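PDB 1Y07: desulfoferrodoxin (Rbo), which is a superoxide reductase, binding iron and probably reducing superoxide to hydrogen peroxide at that metal centre. Local coordinates for residues His59-Lys64 against Asp110-Ala115. Residues are numbered along the deposited sequence; the frame is centred on the assembly and turned at random.
Sequences HEVKVK and DQVLEA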
loop_
_atom_site.group_PDB
_atom_site.type_symbol
_atom_site.label_atom_id
_atom_site.label_comp_id
_atom_site.label_asym_id
_atom_site.label_seq_id
_atom_site.Cartn_x
_atom_site.Cartn_y
_atom_site.Cartn_z
ATOM N N HIS B 59 17.212 8.799 2.891
ATOM C CA HIS B 59 16.102 7.935 3.239
ATOM C C HIS B 59 14.880 8.514 2.541
ATOM O O HIS B 59 13.778 8.116 2.893
ATOM C CB HIS B 59 15.989 7.815 4.793
ATOM C CG HIS B 59 17.185 7.130 5.441
ATOM N ND1 HIS B 59 17.531 7.306 6.769
ATOM C CD2 HIS B 59 18.164 6.347 4.911
ATOM C CE1 HIS B 59 18.644 6.630 7.033
ATOM N NE2 HIS B 59 19.044 6.027 5.924
ATOM N N GLU B 60 15.018 9.422 1.571
ATOM C CA GLU B 60 13.921 9.913 0.752
ATOM C C GLU B 60 14.094 9.509 -0.716
ATOM O O GLU B 60 15.207 9.472 -1.279
ATOM C CB GLU B 60 13.759 11.441 0.888
ATOM C CG GLU B 60 13.174 11.771 2.263
ATOM C CD GLU B 60 12.580 13.183 2.438
ATOM O OE1 GLU B 60 13.209 14.159 1.934
ATOM O OE2 GLU B 60 11.517 13.329 3.157
ATOM N N VAL B 61 12.954 9.257 -1.347
ATOM C CA VAL B 61 12.895 8.774 -2.726
ATOM C C VAL B 61 11.904 9.656 -3.424
ATOM O O VAL B 61 10.712 9.651 -3.077
ATOM C CB VAL B 61 12.371 7.323 -2.774
ATOM C CG1 VAL B 61 12.162 6.870 -4.235
ATOM C CG2 VAL B 61 13.283 6.356 -2.017
ATOM N N LYS B 62 12.359 10.437 -4.389
ATOM C CA LYS B 62 11.496 11.297 -5.173
ATOM C C LYS B 62 11.191 10.553 -6.441
ATOM O O LYS B 62 12.102 9.991 -7.068
ATOM C CB LYS B 62 12.196 12.603 -5.490
ATOM C CG LYS B 62 11.357 13.681 -6.187
ATOM C CD LYS B 62 12.261 14.813 -6.679
ATOM C CE LYS B 62 11.993 16.137 -5.963
ATOM N NZ LYS B 62 12.397 17.296 -6.841
ATOM N N VAL B 63 9.928 10.517 -6.810
ATOM C CA VAL B 63 9.525 9.894 -8.057
ATOM C C VAL B 63 8.943 10.932 -9.005
ATOM O O VAL B 63 8.019 11.618 -8.665
ATOM C CB VAL B 63 8.495 8.799 -7.859
ATOM C CG1 VAL B 63 8.114 8.236 -9.219
ATOM C CG2 VAL B 63 9.060 7.707 -6.895
ATOM N N LYS B 64 9.502 11.045 -10.211
ATOM C CA LYS B 64 9.062 12.054 -11.191
ATOM C C LYS B 64 8.504 11.366 -12.447
ATOM O O LYS B 64 9.111 10.411 -12.918
ATOM C CB LYS B 64 10.216 12.953 -11.656
ATOM C CG LYS B 64 11.210 13.468 -10.601
ATOM C CD LYS B 64 12.292 14.301 -11.296
ATOM C CE LYS B 64 11.729 15.617 -11.749
ATOM N NZ LYS B 64 10.838 16.211 -10.717
ATOM N N ASP B 110 15.622 0.160 4.994
ATOM C CA ASP B 110 14.816 -0.090 3.801
ATOM C C ASP B 110 15.570 0.424 2.602
ATOM O O ASP B 110 16.496 1.281 2.738
ATOM C CB ASP B 110 13.458 0.585 3.926
ATOM C CG ASP B 110 12.389 -0.083 3.066
ATOM O OD1 ASP B 110 12.768 -1.025 2.312
ATOM O OD2 ASP B 110 11.199 0.293 3.057
ATOM N N GLN B 111 15.285 -0.178 1.445
ATOM C CA GLN B 111 15.850 0.259 0.175
ATOM C C GLN B 111 14.812 0.157 -0.917
ATOM O O GLN B 111 13.973 -0.742 -0.875
ATOM C CB GLN B 111 17.091 -0.594 -0.221
ATOM C CG GLN B 111 18.180 -0.575 0.834
ATOM C CD GLN B 111 19.348 -1.455 0.549
ATOM O OE1 GLN B 111 20.454 -0.951 0.322
ATOM N NE2 GLN B 111 19.153 -2.777 0.629
ATOM N N VAL B 112 14.834 1.074 -1.871
ATOM C CA VAL B 112 13.833 1.058 -2.940
ATOM C C VAL B 112 14.045 -0.091 -3.906
ATOM O O VAL B 112 15.201 -0.451 -4.177
ATOM C CB VAL B 112 13.847 2.394 -3.701
ATOM C CG1 VAL B 112 15.079 2.551 -4.495
ATOM C CG2 VAL B 112 12.652 2.501 -4.619
ATOM N N LEU B 113 12.964 -0.637 -4.476
ATOM C CA LEU B 113 13.036 -1.647 -5.552
ATOM C C LEU B 113 12.462 -1.164 -6.876
ATOM O O LEU B 113 13.075 -1.348 -7.924
ATOM C CB LEU B 113 12.335 -2.943 -5.162
ATOM C CG LEU B 113 13.003 -3.743 -4.045
ATOM C CD1 LEU B 113 12.131 -4.925 -3.657
ATOM C CD2 LEU B 113 14.411 -4.239 -4.442
ATOM N N GLU B 114 11.279 -0.576 -6.857
ATOM C CA GLU B 114 10.549 -0.259 -8.090
ATOM C C GLU B 114 9.471 0.774 -7.825
ATOM O O GLU B 114 8.894 0.815 -6.756
ATOM C CB GLU B 114 9.916 -1.523 -8.691
ATOM C CG GLU B 114 9.336 -1.352 -10.092
ATOM C CD GLU B 114 9.127 -2.691 -10.826
ATOM O OE1 GLU B 114 9.151 -2.720 -12.088
ATOM O OE2 GLU B 114 8.954 -3.721 -10.146
ATOM N N ALA B 115 9.224 1.611 -8.812
ATOM C CA ALA B 115 8.161 2.597 -8.759
ATOM C C ALA B 115 7.173 2.323 -9.865
ATOM O O ALA B 115 7.576 1.858 -10.924
ATOM C CB ALA B 115 8.714 4.000 -8.882
#
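V61 and V63 face V112 and A115 across the interior of an immunoglobulin-like β-sandwich, the fold of the desulfoferrodoxin domain, which belongs to the E-set clan. H59-K64 runs along the middle strand of the three-stranded sheet, D110-A115 leads into an inner strand of the four-stranded one, and the two meet through apolar side chains alone. In V61, CB stands 5.2 Å from CB of V112 and sends its two methyls to different parts of that valine. CG2 drops over the branch point, 4.3 Å from V112 CB. CG1, anti to the backbone N (chi1 174°), is carried along the strand towards V63. V61 CG1 lies 4.4 Å from V112 CG2. V61 CG1 is also 4.2 Å from V63 CG2, so the two valines of this strand form one continuous apolar face. V54 and L106 close in on V61 from its own side of the sandwich, while L83 packs against both V112 and A115.

The spacing of the partners is unequal: V61 and V63 are two residues apart, V112 and A115 three. A classic β bulge accounts for this, L113 and E114 both lying opposite K84, with L113 psi at -48°. The extra residue lets V112 and A115 point into the core together. Before the bulge, D110 OD2 hydrogen-bonds T85 OG1 and OD1 accepts the backbone N-H of K87, tying the start of this segment to the neighbouring hairpin. On the outer side of the other sheet, K64 forms a salt bridge with E101.

V63 also packs on V81 and F104. Its two methyls straddle the single methyl of A115, whose CB sits 4.2 Å from V63 CG2 and 4.3 Å from V63 CG1.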